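Local coordinates for protein Succinylglutamatedesuccinylase/aspartoacylase (PDB 3CDX) that probably acts as a metal-dependent hydrolase of the succinylglutamate desuccinylase/aspartoacylase family, cleaving linear amide or ester bonds, and here holds a calcium ion, at residues D267-T281 against T305-I317. Numbering follows the deposited sequence.
Sequences DAYVMAPRTGLFEPT and TAPLELLYRRDGI
Asp267 meets Arg313 and Arg314 through backbone and aliphatic carbon: its O lies 3.4 Å from Arg314 CG and receives a hydrogen bond from a water (2.6 Å), which in turn accepts one from Arg313 N (3.0 Å). The charges themselves stay apart, Asp267 OD2 and Arg314 NH1 being 5.3 Å from each other, while Arg314 NH2 is engaged in a salt bridge with Glu338. Val270, buried, points at the partner strand and splits its branches. CG1, anti to the backbone N (chi1 -172°), packs 3.9 Å from Leu310 CB, and CG2 touches Tyr312 CD1 obliquely at 3.8 Å. With CG1 and CG2 removed, as in an alanine here, a gap would probably open beside Leu310 CB and the Tyr312 ring. The Pro273 ring slides past Leu310, its CD 3.8 Å from Leu310 CD2, while its CG meets Leu308 CD2 tip to tip. Phe278, on strand 276-280, brings CE1 to 4.0 Å from Leu310 CD1, a methyl that also faces the Met271 carbonyl, whereas CD2 lies against Pro273. Thr281 passes alongside Tyr312, but its OG1 hydrogen-bonds to Thr293 O.

Strands 269-271 and 308-311 run nearly antiparallel (169°), yet no direct hydrogen bond joins the segments; Val270 pairs its backbone with strand 332-339. Side chains of strand 269-271 and the turn after it therefore pack on those of 308-311, the chain's outermost strand in the four-stranded sheet that includes 276-280, joining it to strand 259-271 of the neighbouring sheet, away from the calcium site, with an apolar centre around Leu310 and a water bridge at one end.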
ATOM      1  N   ASP A 267      16.060 -15.475 -31.314  1.00 38.81           N
ATOM      2  CA  ASP A 267      16.791 -14.374 -31.934  1.00 37.79           C
ATOM      3  C   ASP A 267      15.853 -13.227 -32.397  1.00 36.88           C
ATOM      4  O   ASP A 267      16.323 -12.127 -32.664  1.00 37.22           O
ATOM      5  CB  ASP A 267      17.637 -14.903 -33.117  1.00 37.90           C
ATOM      6  CG  ASP A 267      19.097 -15.265 -32.715  1.00 38.65           C
ATOM      7  OD1 ASP A 267      19.479 -15.177 -31.511  1.00 39.01           O
ATOM      8  OD2 ASP A 267      19.867 -15.620 -33.635  1.00 38.00           O
ATOM      9  N   ALA A 268      14.553 -13.505 -32.516  1.00 35.55           N
ATOM     10  CA  ALA A 268      13.494 -12.478 -32.781  1.00 34.45           C
ATOM     11  C   ALA A 268      13.269 -11.450 -31.651  1.00 33.90           C
ATOM     12  O   ALA A 268      12.763 -10.377 -31.897  1.00 34.35           O
ATOM     13  CB  ALA A 268      12.170 -13.157 -33.130  1.00 33.76           C
ATOM     14  N   TYR A 269      13.651 -11.790 -30.428  1.00 33.63           N
ATOM     15  CA  TYR A 269      13.490 -10.932 -29.250  1.00 33.92           C
ATOM     16  C   TYR A 269      14.782 -10.207 -28.893  1.00 34.95           C
ATOM     17  O   TYR A 269      15.837 -10.847 -28.679  1.00 35.56           O
ATOM     18  CB  TYR A 269      13.072 -11.792 -28.053  1.00 34.49           C
ATOM     19  CG  TYR A 269      11.767 -12.502 -28.290  1.00 34.68           C
ATOM     20  CD1 TYR A 269      10.584 -12.006 -27.751  1.00 35.05           C
ATOM     21  CD2 TYR A 269      11.708 -13.653 -29.073  1.00 35.78           C
ATOM     22  CE1 TYR A 269       9.377 -12.640 -27.974  1.00 35.37           C
ATOM     23  CE2 TYR A 269      10.488 -14.307 -29.303  1.00 35.21           C
ATOM     24  CZ  TYR A 269       9.338 -13.788 -28.746  1.00 35.56           C
ATOM     25  OH  TYR A 269       8.126 -14.389 -28.969  1.00 36.28           O
ATOM     26  N   VAL A 270      14.720  -8.882 -28.823  1.00 34.18           N
ATOM     27  CA  VAL A 270      15.822  -8.125 -28.276  1.00 33.81           C
ATOM     28  C   VAL A 270      15.547  -7.957 -26.809  1.00 34.29           C
ATOM     29  O   VAL A 270      14.572  -7.318 -26.416  1.00 34.44           O
ATOM     30  CB  VAL A 270      15.995  -6.742 -28.935  1.00 33.03           C
ATOM     31  CG1 VAL A 270      17.299  -6.073 -28.433  1.00 33.05           C
ATOM     32  CG2 VAL A 270      15.946  -6.894 -30.437  1.00 33.69           C
ATOM     33  N   MET A 271      16.423  -8.525 -25.999  1.00 34.37           N
ATOM     34  CA  MET A 271      16.241  -8.540 -24.563  1.00 33.97           C
ATOM     35  C   MET A 271      17.154  -7.520 -23.861  1.00 33.41           C
ATOM     36  O   MET A 271      18.302  -7.317 -24.257  1.00 32.87           O
ATOM     37  CB  MET A 271      16.508  -9.955 -24.056  1.00 34.82           C
ATOM     38  CG  MET A 271      15.635 -11.044 -24.749  1.00 36.45           C
ATOM     39  SD  MET A 271      13.867 -11.011 -24.425  1.00 36.69           S
ATOM     40  CE  MET A 271      13.796 -11.354 -22.674  1.00 40.50           C
ATOM     41  N   ALA A 272      16.630  -6.860 -22.832  1.00 32.44           N
ATOM     42  CA  ALA A 272      17.457  -6.012 -21.961  1.00 31.73           C
ATOM     43  C   ALA A 272      18.284  -6.844 -20.941  1.00 31.55           C
ATOM     44  O   ALA A 272      17.697  -7.532 -20.086  1.00 31.14           O
ATOM     45  CB  ALA A 272      16.573  -4.994 -21.214  1.00 31.42           C
ATOM     46  N   PRO A 273      19.634  -6.783 -21.019  1.00 30.74           N
ATOM     47  CA  PRO A 273      20.414  -7.531 -20.021  1.00 31.01           C
ATOM     48  C   PRO A 273      20.576  -6.775 -18.719  1.00 30.73           C
ATOM     49  O   PRO A 273      20.986  -7.348 -17.706  1.00 30.54           O
ATOM     50  CB  PRO A 273      21.784  -7.701 -20.701  1.00 31.35           C
ATOM     51  CG  PRO A 273      21.693  -6.961 -22.039  1.00 30.20           C
ATOM     52  CD  PRO A 273      20.503  -6.112 -22.000  1.00 30.59           C
ATOM     53  N   ARG A 274      20.303  -5.477 -18.756  1.00 30.01           N
ATOM     54  CA  ARG A 274      20.428  -4.663 -17.569  1.00 30.43           C
ATOM     55  C   ARG A 274      19.211  -3.763 -17.436  1.00 29.54           C
ATOM     56  O   ARG A 274      18.560  -3.414 -18.425  1.00 29.37           O
ATOM     57  CB  ARG A 274      21.728  -3.831 -17.571  1.00 31.19           C
ATOM     58  CG  ARG A 274      23.065  -4.610 -17.538  1.00 34.70           C
ATOM     59  CD  ARG A 274      23.381  -5.332 -16.196  1.00 39.74           C
ATOM     60  NE  ARG A 274      24.537  -6.217 -16.354  1.00 43.94           N
ATOM     61  CZ  ARG A 274      24.826  -7.288 -15.603  1.00 48.91           C
ATOM     62  NH1 ARG A 274      24.049  -7.667 -14.594  1.00 49.20           N
ATOM     63  NH2 ARG A 274      25.917  -8.002 -15.879  1.00 50.83           N
ATOM     64  N   THR A 275      18.890  -3.422 -16.196  1.00 29.36           N
ATOM     65  CA  THR A 275      17.922  -2.361 -15.922  1.00 28.87           C
ATOM     66  C   THR A 275      18.500  -0.973 -16.262  1.00 28.81           C
ATOM     67  O   THR A 275      19.607  -0.625 -15.854  1.00 29.27           O
ATOM     68  CB  THR A 275      17.441  -2.475 -14.480  1.00 28.39           C
ATOM     69  OG1 THR A 275      16.770  -3.734 -14.342  1.00 26.55           O
ATOM     70  CG2 THR A 275      16.454  -1.324 -14.110  1.00 28.93           C
ATOM     71  N   GLY A 276      17.785  -0.203 -17.068  1.00 28.52           N
ATOM     72  CA  GLY A 276      18.173   1.176 -17.283  1.00 27.54           C
ATOM     73  C   GLY A 276      17.226   1.867 -18.237  1.00 27.26           C
ATOM     74  O   GLY A 276      16.123   1.396 -18.452  1.00 27.73           O
ATOM     75  N   LEU A 277      17.678   2.970 -18.820  1.00 27.02           N
ATOM     76  CA  LEU A 277      16.865   3.809 -19.691  1.00 26.62           C
ATOM     77  C   LEU A 277      17.147   3.444 -21.152  1.00 26.75           C
ATOM     78  O   LEU A 277      18.207   3.780 -21.722  1.00 26.19           O
ATOM     79  CB  LEU A 277      17.134   5.306 -19.397  1.00 26.39           C
ATOM     80  CG  LEU A 277      16.504   6.381 -20.325  1.00 27.57           C
ATOM     81  CD1 LEU A 277      15.076   6.059 -20.725  1.00 23.76           C
ATOM     82  CD2 LEU A 277      16.556   7.780 -19.687  1.00 26.63           C
ATOM     83  N   PHE A 278      16.191   2.754 -21.748  1.00 27.17           N
ATOM     84  CA  PHE A 278      16.357   2.286 -23.104  1.00 27.35           C
ATOM     85  C   PHE A 278      15.890   3.256 -24.177  1.00 27.66           C
ATOM     86  O   PHE A 278      14.716   3.620 -24.235  1.00 28.08           O
ATOM     87  CB  PHE A 278      15.714   0.915 -23.306  1.00 27.73           C
ATOM     88  CG  PHE A 278      15.805   0.422 -24.723  1.00 27.73           C
ATOM     89  CD1 PHE A 278      16.992  -0.120 -25.197  1.00 28.68           C
ATOM     90  CD2 PHE A 278      14.712   0.531 -25.584  1.00 29.01           C
ATOM     91  CE1 PHE A 278      17.103  -0.558 -26.531  1.00 28.95           C
ATOM     92  CE2 PHE A 278      14.796   0.093 -26.914  1.00 28.47           C
ATOM     93  CZ  PHE A 278      15.999  -0.449 -27.386  1.00 28.94           C
ATOM     94  N   GLU A 279      16.833   3.621 -25.053  1.00 27.40           N
ATOM     95  CA  GLU A 279      16.618   4.514 -26.189  1.00 26.92           C
ATOM     96  C   GLU A 279      16.570   3.656 -27.467  1.00 27.26           C
ATOM     97  O   GLU A 279      17.612   3.059 -27.851  1.00 27.14           O
ATOM     98  CB  GLU A 279      17.783   5.520 -26.309  1.00 26.42           C
ATOM     99  CG  GLU A 279      17.670   6.423 -27.543  1.00 27.80           C
ATOM    100  CD  GLU A 279      18.961   7.135 -27.879  1.00 26.48           C
ATOM    101  OE1 GLU A 279      19.866   7.158 -27.053  1.00 29.78           O
ATOM    102  OE2 GLU A 279      19.052   7.710 -28.953  1.00 25.42           O
ATOM    103  N   PRO A 280      15.388   3.574 -28.116  1.00 26.32           N
ATOM    104  CA  PRO A 280      15.294   2.769 -29.322  1.00 26.45           C
ATOM    105  C   PRO A 280      15.793   3.511 -30.569  1.00 27.48           C
ATOM    106  O   PRO A 280      15.882   4.749 -30.577  1.00 26.66           O
ATOM    107  CB  PRO A 280      13.797   2.525 -29.455  1.00 26.69           C
ATOM    108  CG  PRO A 280      13.161   3.792 -28.857  1.00 26.66           C
ATOM    109  CD  PRO A 280      14.086   4.182 -27.736  1.00 26.01           C
ATOM    110  N   THR A 281      16.119   2.740 -31.605  1.00 27.19           N
ATOM    111  CA  THR A 281      16.433   3.271 -32.914  1.00 26.54           C
ATOM    112  C   THR A 281      15.267   3.198 -33.873  1.00 26.68           C
ATOM    113  O   THR A 281      15.269   3.916 -34.862  1.00 27.54           O
ATOM    114  CB  THR A 281      17.656   2.530 -33.578  1.00 26.99           C
ATOM    115  OG1 THR A 281      17.404   1.131 -33.633  1.00 27.56           O
ATOM    116  CG2 THR A 281      18.896   2.750 -32.798  1.00 26.39           C
ATOM    117  N   THR A 305      29.830   6.775 -17.436  1.00 38.70           N
ATOM    118  CA  THR A 305      29.471   5.440 -17.978  1.00 37.81           C
ATOM    119  C   THR A 305      28.791   5.452 -19.362  1.00 37.22           C
ATOM    120  O   THR A 305      27.755   6.114 -19.546  1.00 37.50           O
ATOM    121  CB  THR A 305      28.582   4.668 -16.983  1.00 37.69           C
ATOM    122  OG1 THR A 305      29.212   4.652 -15.694  1.00 39.70           O
ATOM    123  CG2 THR A 305      28.365   3.267 -17.433  1.00 37.60           C
ATOM    124  N   ALA A 306      29.366   4.707 -20.317  1.00 35.00           N
ATOM    125  CA  ALA A 306      28.790   4.556 -21.641  1.00 34.92           C
ATOM    126  C   ALA A 306      27.547   3.677 -21.629  1.00 34.13           C
ATOM    127  O   ALA A 306      27.484   2.694 -20.908  1.00 32.98           O
ATOM    128  CB  ALA A 306      29.815   3.979 -22.655  1.00 35.20           C
ATOM    129  N   PRO A 307      26.554   4.034 -22.457  1.00 34.44           N
ATOM    130  CA  PRO A 307      25.360   3.197 -22.562  1.00 33.95           C
ATOM    131  C   PRO A 307      25.643   1.831 -23.190  1.00 34.11           C
ATOM    132  O   PRO A 307      26.602   1.652 -23.962  1.00 32.71           O
ATOM    133  CB  PRO A 307      24.429   4.016 -23.453  1.00 33.14           C
ATOM    134  CG  PRO A 307      25.332   4.906 -24.220  1.00 34.65           C
ATOM    135  CD  PRO A 307      26.468   5.234 -23.310  1.00 33.70           C
ATOM    136  N   LEU A 308      24.781   0.875 -22.880  1.00 34.16           N
ATOM    137  CA  LEU A 308      24.960  -0.453 -23.439  1.00 34.18           C
ATOM    138  C   LEU A 308      24.191  -0.609 -24.749  1.00 33.47           C
ATOM    139  O   LEU A 308      22.960  -0.582 -24.759  1.00 32.12           O
ATOM    140  CB  LEU A 308      24.556  -1.517 -22.409  1.00 34.10           C
ATOM    141  CG  LEU A 308      24.620  -2.994 -22.785  1.00 34.23           C
ATOM    142  CD1 LEU A 308      26.105  -3.457 -22.902  1.00 35.84           C
ATOM    143  CD2 LEU A 308      23.875  -3.809 -21.692  1.00 34.33           C
ATOM    144  N   GLU A 309      24.934  -0.796 -25.849  1.00 33.12           N
ATOM    145  CA  GLU A 309      24.338  -1.027 -27.168  1.00 32.86           C
ATOM    146  C   GLU A 309      23.683  -2.410 -27.279  1.00 32.58           C
ATOM    147  O   GLU A 309      24.310  -3.432 -26.922  1.00 31.16           O
ATOM    148  CB  GLU A 309      25.417  -0.913 -28.255  1.00 33.10           C
ATOM    149  CG  GLU A 309      24.843  -0.895 -29.710  1.00 33.58           C
ATOM    150  CD  GLU A 309      25.954  -0.903 -30.784  1.00 34.30           C
ATOM    151  OE1 GLU A 309      27.126  -1.023 -30.398  1.00 35.36           O
ATOM    152  OE2 GLU A 309      25.649  -0.799 -31.989  1.00 33.48           O
ATOM    153  N   LEU A 310      22.441  -2.440 -27.786  1.00 31.49           N
ATOM    154  CA  LEU A 310      21.737  -3.710 -28.122  1.00 31.88           C
ATOM    155  C   LEU A 310      21.581  -3.849 -29.619  1.00 31.97           C
ATOM    156  O   LEU A 310      21.323  -2.853 -30.290  1.00 32.08           O
ATOM    157  CB  LEU A 310      20.312  -3.776 -27.506  1.00 30.57           C
ATOM    158  CG  LEU A 310      20.187  -3.568 -25.985  1.00 31.86           C
ATOM    159  CD1 LEU A 310      18.834  -3.982 -25.434  1.00 29.78           C
ATOM    160  CD2 LEU A 310      21.320  -4.285 -25.233  1.00 33.93           C
ATOM    161  N   LEU A 311      21.680  -5.082 -30.134  1.00 32.36           N
ATOM    162  CA  LEU A 311      21.529  -5.342 -31.575  1.00 33.21           C
ATOM    163  C   LEU A 311      20.320  -6.224 -31.866  1.00 33.43           C
ATOM    164  O   LEU A 311      20.026  -7.122 -31.083  1.00 34.51           O
ATOM    165  CB  LEU A 311      22.784  -6.036 -32.148  1.00 32.91           C
ATOM    166  CG  LEU A 311      24.158  -5.463 -31.790  1.00 33.98           C
ATOM    167  CD1 LEU A 311      25.256  -6.363 -32.407  1.00 35.36           C
ATOM    168  CD2 LEU A 311      24.283  -4.019 -32.265  1.00 33.39           C
ATOM    169  N   TYR A 312      19.633  -5.964 -32.969  1.00 33.78           N
ATOM    170  CA  TYR A 312      18.698  -6.925 -33.549  1.00 35.42           C
ATOM    171  C   TYR A 312      19.470  -8.161 -34.050  1.00 36.53           C
ATOM    172  O   TYR A 312      20.609  -8.042 -34.503  1.00 34.93           O
ATOM    173  CB  TYR A 312      17.954  -6.340 -34.766  1.00 36.13           C
ATOM    174  CG  TYR A 312      17.127  -5.093 -34.521  1.00 36.40           C
ATOM    175  CD1 TYR A 312      15.900  -5.146 -33.850  1.00 38.11           C
ATOM    176  CD2 TYR A 312      17.569  -3.855 -34.981  1.00 38.69           C
ATOM    177  CE1 TYR A 312      15.129  -3.961 -33.631  1.00 36.93           C
ATOM    178  CE2 TYR A 312      16.823  -2.694 -34.773  1.00 38.01           C
ATOM    179  CZ  TYR A 312      15.621  -2.751 -34.097  1.00 37.68           C
ATOM    180  OH  TYR A 312      14.908  -1.581 -33.922  1.00 41.16           O
ATOM    181  N   ARG A 313      18.817  -9.323 -33.995  1.00 37.26           N
ATOM    182  CA  ARG A 313      19.404 -10.588 -34.425  1.00 38.33           C
ATOM    183  C   ARG A 313      18.533 -11.316 -35.455  1.00 38.92           C
ATOM    184  O   ARG A 313      18.720 -12.520 -35.695  1.00 39.23           O
ATOM    185  CB  ARG A 313      19.658 -11.491 -33.211  1.00 38.79           C
ATOM    186  CG  ARG A 313      20.611 -10.912 -32.190  1.00 39.97           C
ATOM    187  CD  ARG A 313      21.951 -10.699 -32.833  1.00 41.66           C
ATOM    188  NE  ARG A 313      22.974 -10.354 -31.856  1.00 44.33           N
ATOM    189  CZ  ARG A 313      24.192  -9.947 -32.186  1.00 47.15           C
ATOM    190  NH1 ARG A 313      24.515  -9.844 -33.477  1.00 46.57           N
ATOM    191  NH2 ARG A 313      25.081  -9.649 -31.234  1.00 46.54           N
ATOM    192  N   ARG A 314      17.590 -10.591 -36.056  1.00 38.39           N
ATOM    193  CA  ARG A 314      16.807 -11.079 -37.181  1.00 38.31           C
ATOM    194  C   ARG A 314      16.468  -9.928 -38.115  1.00 38.21           C
ATOM    195  O   ARG A 314      16.135  -8.836 -37.628  1.00 37.93           O
ATOM    196  CB  ARG A 314      15.459 -11.663 -36.695  1.00 39.32           C
ATOM    197  CG  ARG A 314      15.529 -12.922 -35.832  1.00 40.77           C
ATOM    198  CD  ARG A 314      16.224 -14.076 -36.548  1.00 42.85           C
ATOM    199  NE  ARG A 314      15.440 -14.674 -37.629  1.00 43.96           N
ATOM    200  CZ  ARG A 314      15.735 -15.843 -38.208  1.00 45.00           C
ATOM    201  NH1 ARG A 314      16.809 -16.548 -37.821  1.00 44.31           N
ATOM    202  NH2 ARG A 314      14.967 -16.303 -39.194  1.00 43.08           N
ATOM    203  N   ASP A 315      16.529 -10.161 -39.440  1.00 37.43           N
ATOM    204  CA  ASP A 315      15.921  -9.237 -40.407  1.00 37.08           C
ATOM    205  C   ASP A 315      14.401  -9.348 -40.275  1.00 36.07           C
ATOM    206  O   ASP A 315      13.884 -10.423 -39.952  1.00 35.53           O
ATOM    207  CB  ASP A 315      16.306  -9.561 -41.861  1.00 37.47           C
ATOM    208  CG  ASP A 315      17.826  -9.595 -42.099  1.00 40.10           C
ATOM    209  OD1 ASP A 315      18.611  -9.115 -41.262  1.00 41.65           O
ATOM    210  OD2 ASP A 315      18.240 -10.122 -43.150  1.00 45.13           O
ATOM    211  N   GLY A 316      13.684  -8.268 -40.582  1.00 35.32           N
ATOM    212  CA  GLY A 316      12.237  -8.272 -40.478  1.00 34.21           C
ATOM    213  C   GLY A 316      11.623  -6.905 -40.184  1.00 34.13           C
ATOM    214  O   GLY A 316      12.198  -5.873 -40.500  1.00 34.55           O
ATOM    215  N   ILE A 317      10.434  -6.909 -39.589  1.00 32.91           N
ATOM    216  CA  ILE A 317       9.671  -5.697 -39.274  1.00 31.65           C
ATOM    217  C   ILE A 317       9.419  -5.732 -37.749  1.00 31.34           C
ATOM    218  O   ILE A 317       9.101  -6.798 -37.181  1.00 30.54           O
ATOM    219  CB  ILE A 317       8.345  -5.685 -40.078  1.00 31.71           C
ATOM    220  CG1 ILE A 317       8.658  -5.810 -41.574  1.00 33.01           C
ATOM    221  CG2 ILE A 317       7.424  -4.435 -39.767  1.00 31.19           C
ATOM    222  CD1 ILE A 317       7.475  -5.622 -42.473  1.00 36.96           C
TER
HETATM  223  O   HOH W   1      16.038  -9.541 -32.968  1.00 33.73           O